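Local coordinates for cellulosomal scaffoldin anchoring protein C (Acetivibrio cellulolyticus, PDB 4UYP), which anchors cellulosomes to the bacterial cell surface, its third cohesin module binding the dockerin of the adaptor scaffoldin ScaB through a type I interaction, at the interface of chains A and C and the interface of chains A and B. Residues are numbered along the deposited sequence; one frame, centred on the assembly and turned at random. Chains: chain A/B, Cellulosomal scaffoldin anchoring protein C; chain C, Cellulosomal scaffoldin adaptor protein B.

Contact 1 joins the cohesin of chain A to the ScaB dockerin of chain C, whereas contacts 2 and 3 join two copies of the cohesin, chains A and B. Between the centres of their C-alpha atoms, contacts 1 and 3 are about 18 Å apart, contacts 2 and 3 about 24 Å and contacts 1 and 2 about 28 Å. Strand 109-114 recurs: from chain A in contact 2, where A:Tyr110 supports A:Glu108, and from chain B in contact 3, through B:Leu109 and B:Asn111. Contact 1 uses strands 33-39 and 72-78, so one cohesin engages dockerin and second cohesin together; the two-fold A–B pairing may reflect crystal packing.

Contact 1: the interface of chains A and C. Residues chain A 34-35, 76, 78; chain C 22, 25-26, 51.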
# COMPACT_ATOMS: atom_id res chain seq x y z
N LEU A 34 10.65 8.97 -10.91
CA LEU A 34 9.92 7.80 -10.43
C LEU A 34 9.58 8.06 -8.99
O LEU A 34 10.25 8.85 -8.27
CB LEU A 34 10.73 6.50 -10.60
CG LEU A 34 11.97 6.35 -9.67
CD1 LEU A 34 11.63 5.46 -8.48
CD2 LEU A 34 13.24 5.81 -10.36
N SER A 35 8.58 7.34 -8.50
CA SER A 35 8.39 7.17 -7.07
C SER A 35 8.28 5.70 -6.78
O SER A 35 7.79 4.89 -7.60
CB SER A 35 7.19 7.90 -6.59
OG SER A 35 5.93 7.31 -7.12
N THR A 76 11.73 9.01 -4.03
CA THR A 76 11.54 9.60 -5.37
C THR A 76 12.88 9.85 -6.04
O THR A 76 13.88 10.17 -5.39
CB THR A 76 10.70 10.89 -5.39
OG1 THR A 76 11.30 11.86 -4.54
CG2 THR A 76 9.37 10.59 -4.79
N GLU A 78 14.12 12.41 -9.38
CA GLU A 78 13.81 13.42 -10.36
C GLU A 78 15.13 13.79 -11.02
O GLU A 78 15.97 14.47 -10.39
CB GLU A 78 13.12 14.63 -9.76
CG GLU A 78 11.81 14.32 -8.97
CD GLU A 78 11.47 15.46 -7.95
OE1 GLU A 78 12.31 15.62 -6.99
OE2 GLU A 78 10.32 16.01 -8.20
N ARG C 22 5.82 16.63 -4.46
CA ARG C 22 6.71 15.49 -4.15
C ARG C 22 6.41 15.05 -2.68
O ARG C 22 6.38 13.82 -2.45
CB ARG C 22 8.15 15.97 -4.32
CG ARG C 22 9.13 14.86 -3.95
CD ARG C 22 10.53 15.34 -4.23
NE ARG C 22 11.00 16.43 -3.39
CZ ARG C 22 12.01 17.25 -3.71
NH1 ARG C 22 12.58 17.23 -4.86
NH2 ARG C 22 12.25 18.15 -2.68
N VAL C 25 3.41 12.82 -2.81
CA VAL C 25 3.72 11.48 -3.35
C VAL C 25 4.50 10.67 -2.33
O VAL C 25 4.27 9.45 -2.21
CB VAL C 25 4.51 11.67 -4.66
CG1 VAL C 25 5.01 10.35 -5.18
CG2 VAL C 25 3.61 12.37 -5.72
N LEU C 26 5.43 11.29 -1.61
CA LEU C 26 6.19 10.61 -0.58
C LEU C 26 5.35 10.21 0.63
O LEU C 26 5.83 9.32 1.39
CB LEU C 26 7.34 11.53 -0.06
CG LEU C 26 8.51 11.68 -1.02
CD1 LEU C 26 9.39 12.84 -0.55
CD2 LEU C 26 9.35 10.40 -1.11
N ILE C 51 4.30 11.40 -9.44
CA ILE C 51 5.60 12.10 -9.39
C ILE C 51 5.85 12.96 -10.64
O ILE C 51 6.54 13.98 -10.53
CB ILE C 51 6.76 11.09 -9.20
CG1 ILE C 51 8.06 11.81 -8.83
CG2 ILE C 51 6.90 10.18 -10.38
CD1 ILE C 51 8.10 12.74 -7.63
O HOH W 1 4.02 8.60 -8.60
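C:Arg22, on dockerin helix 15-26, reaches A:Glu78 on cohesin strand 72-78 in this type I cohesin–dockerin interface, which attaches the adaptor scaffoldin ScaB to the anchoring scaffoldin ScaC. Its NH1 donates to the carboxylate oxygen OE1 of A:Glu78 at 2.7 Å, a salt bridge with a nearly straight hydrogen bond (159° at H). The acceptor lies in the guanidinium plane and offers its syn lone pair, yet the carboxylate and guanidinium planes are turned 71° apart, which argues against a flat, two-pronged pairing. The arginine chain leaves the helix extended and bends at chi3 (66°), bringing NH1 round to the acid while the aliphatic CD stays 3.6 Å from the hydroxyl OG1 of A:Thr76. The threonine methyl CG2 meets other groups: CD2 of C:Leu26 lies 3.7 Å away, the two side chains crossing at about a right angle. C:Ile51, from helix 51-61, divides its branches. Its CD1 packs on A:Thr76. The CG2 methyl of C:Ile51 lies 3.7 Å from the backbone carbon C of A:Leu34. Beside it, CG1 of C:Val25 touches CB of A:Ser35 at 3.6 Å. Water 1 bridges the A:Ser35 hydroxyl OG (2.7 Å) and the backbone N of C:Ile51.

Contact 2: the interface of chains A and B. Residues chain A 44, 108, 110; chain B 130.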
# COMPACT_ATOMS: atom_id res chain seq x y z
N LYS A 44 6.69 -5.93 13.01
CA LYS A 44 7.64 -6.95 12.59
C LYS A 44 9.01 -6.28 12.30
O LYS A 44 10.06 -6.77 12.76
CB LYS A 44 7.12 -7.73 11.35
CG LYS A 44 5.84 -8.59 11.61
CD LYS A 44 5.13 -9.02 10.30
CE LYS A 44 4.10 -10.13 10.54
NZ LYS A 44 2.79 -9.66 11.00
N GLU A 108 9.67 -16.85 11.08
CA GLU A 108 8.69 -15.84 10.69
C GLU A 108 9.16 -15.23 9.41
O GLU A 108 10.37 -15.22 9.18
CB GLU A 108 8.55 -14.88 11.81
CG GLU A 108 7.75 -15.58 12.97
CD GLU A 108 7.48 -14.71 14.14
OE1 GLU A 108 8.04 -13.57 14.25
OE2 GLU A 108 6.74 -15.14 15.06
N TYR A 110 8.49 -11.78 6.93
CA TYR A 110 7.93 -10.45 6.97
C TYR A 110 7.99 -9.95 5.55
O TYR A 110 9.09 -9.78 4.97
CB TYR A 110 8.69 -9.56 7.89
CG TYR A 110 8.84 -10.10 9.29
CD1 TYR A 110 7.82 -10.92 9.84
CD2 TYR A 110 10.00 -9.88 10.01
CE1 TYR A 110 7.94 -11.40 11.14
CE2 TYR A 110 10.13 -10.33 11.33
CZ TYR A 110 9.09 -11.11 11.86
OH TYR A 110 9.24 -11.59 13.15
N LYS B 130 2.27 -15.83 11.34
CA LYS B 130 3.35 -14.89 11.04
C LYS B 130 4.32 -15.40 9.97
O LYS B 130 5.47 -14.82 9.86
CB LYS B 130 4.06 -14.38 12.31
CG LYS B 130 3.19 -13.53 13.21
CD LYS B 130 3.88 -13.35 14.56
CE LYS B 130 3.54 -14.43 15.54
NZ LYS B 130 4.46 -14.14 16.65
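The carboxylate of A:Glu108 is held at OE2 by B:Lys130 across the cohesin–cohesin interface and at OE1 by A:Tyr110 of its own chain. OE1 accepts a hydrogen bond of 2.6 Å from the phenol OH of A:Tyr110, using its anti lone pair, the one directed away from OE2. OE2 receives the side-chain amino nitrogen NZ of B:Lys130 at 2.9 Å, a hydrogen bond and salt bridge in one. The lysine comes from the syn side but stands 31° out of the carboxylate plane. With a donor found at either oxygen, rotation of the group should be restrained, and the nearby lysine probably favours its charged form. The side chains of A:Glu108 and B:Lys130 lie side by side and point the same way: CD of B:Lys130 lies 3.9 Å from the carboxylate carbon CD of A:Glu108, the aliphatic stem of the lysine running along the acid. A bend at chi3 of the lysine (-89°) turns its end toward OE2. A second-shell residue, A:Lys44, sets CB 3.5 Å above the plane of the A:Tyr110 ring, over its centre, backing the phenol that positions the acid. The bridge has a two-fold twin, although the pairing may belong to the crystal. CB of A:Glu108 lies 3.6 Å from the backbone O of B:Lys130.

Contact 3: the interface of chains A and B. Residues chain A 132-134; chain B 109, 111, 113, 138.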
# COMPACT_ATOMS: atom_id res chain seq x y z
N VAL A 132 6.12 -1.65 -16.41
CA VAL A 132 7.06 -2.09 -15.38
C VAL A 132 6.46 -3.15 -14.51
O VAL A 132 5.23 -3.10 -14.18
CB VAL A 132 7.42 -0.97 -14.37
CG1 VAL A 132 8.52 -1.50 -13.40
CG2 VAL A 132 7.81 0.29 -15.11
N VAL A 133 7.30 -4.12 -14.16
CA VAL A 133 6.91 -5.27 -13.31
C VAL A 133 7.57 -5.10 -11.95
O VAL A 133 8.79 -4.86 -11.90
CB VAL A 133 7.30 -6.56 -14.06
CG1 VAL A 133 7.28 -7.81 -13.18
CG2 VAL A 133 6.30 -6.77 -15.23
N TYR A 134 6.74 -5.19 -10.89
CA TYR A 134 7.23 -5.11 -9.51
C TYR A 134 7.43 -6.55 -8.96
O TYR A 134 6.52 -7.43 -9.16
CB TYR A 134 6.29 -4.31 -8.65
CG TYR A 134 5.89 -2.91 -9.17
CD1 TYR A 134 6.79 -2.06 -9.89
CD2 TYR A 134 4.59 -2.42 -8.87
CE1 TYR A 134 6.33 -0.84 -10.43
CE2 TYR A 134 4.14 -1.21 -9.22
CZ TYR A 134 4.93 -0.45 -10.07
OH TYR A 134 4.54 0.83 -10.58
N LEU B 109 0.86 -3.03 -18.30
CA LEU B 109 0.79 -4.08 -17.27
C LEU B 109 0.47 -3.40 -15.96
O LEU B 109 1.22 -2.44 -15.56
CB LEU B 109 2.14 -4.83 -17.12
CG LEU B 109 2.65 -5.43 -18.46
CD1 LEU B 109 4.01 -6.06 -18.21
CD2 LEU B 109 1.74 -6.52 -18.99
N ASN B 111 0.17 -3.73 -11.96
CA ASN B 111 0.52 -4.58 -10.79
C ASN B 111 -0.57 -4.43 -9.71
O ASN B 111 -0.91 -3.30 -9.28
CB ASN B 111 1.84 -4.00 -10.25
CG ASN B 111 2.95 -4.24 -11.25
OD1 ASN B 111 3.57 -5.33 -11.23
ND2 ASN B 111 3.25 -3.24 -12.04
N THR B 113 -1.19 -5.42 -6.14
CA THR B 113 -0.18 -5.72 -5.10
C THR B 113 -0.73 -5.95 -3.70
O THR B 113 -1.55 -5.19 -3.30
CB THR B 113 0.87 -4.51 -5.00
OG1 THR B 113 0.27 -3.27 -4.76
CG2 THR B 113 1.63 -4.35 -6.41
N LYS B 138 -0.87 -9.47 -12.03
CA LYS B 138 -0.78 -8.38 -12.98
C LYS B 138 -2.01 -8.48 -13.93
O LYS B 138 -2.54 -9.58 -14.20
CB LYS B 138 0.46 -8.54 -13.89
CG LYS B 138 1.77 -8.41 -13.12
CD LYS B 138 2.89 -8.75 -14.09
CE LYS B 138 4.14 -9.27 -13.50
NZ LYS B 138 4.00 -10.20 -12.44
O HOH W 2 3.61 -1.14 -14.88
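Strand 133-135 of chain A, with A:Val132 just ahead of it, meets strands 109-114 and 137-141 of chain B. Both chains are cohesin modules, a family with a beta-sandwich fold, and the two-fold pairing may be a crystal contact. In this patch the side-chain amide of B:Asn111 clasps backbone groups two residues apart. Its ND2 donates to the carbonyl O of A:Val132 at 2.9 Å; the bond is close to straight (165° at H), and the acceptor lies in the amide plane. In return its OD1 accepts the backbone N of A:Tyr134 at 3.2 Å, from a donor 48° above the carbonyl plane and therefore not directed along a lone pair. The pair of bonds should fix which way round the amide sits. A:Tyr134 also presents a ring face to it: ring and amide planes are 20° apart and stacked, with ND2 3.5 Å above the ring plane, offset toward the rim. This places CD2 of the ring 3.4 Å from CG of B:Asn111. A:Val133, between the two gripped residues, sends its methyls toward other partners. CG1, anti to the backbone N, meets CE of B:Lys138 snugly at 3.5 Å, the side chains crossing at about a right angle. CG2 rests against CD1 of B:Leu109 at 3.8 Å. Water 2 links the carbonyl O of A:Val132 (2.6 Å) to that of B:Leu109, so that the valine oxygen meets the water as well as ND2 of B:Asn111.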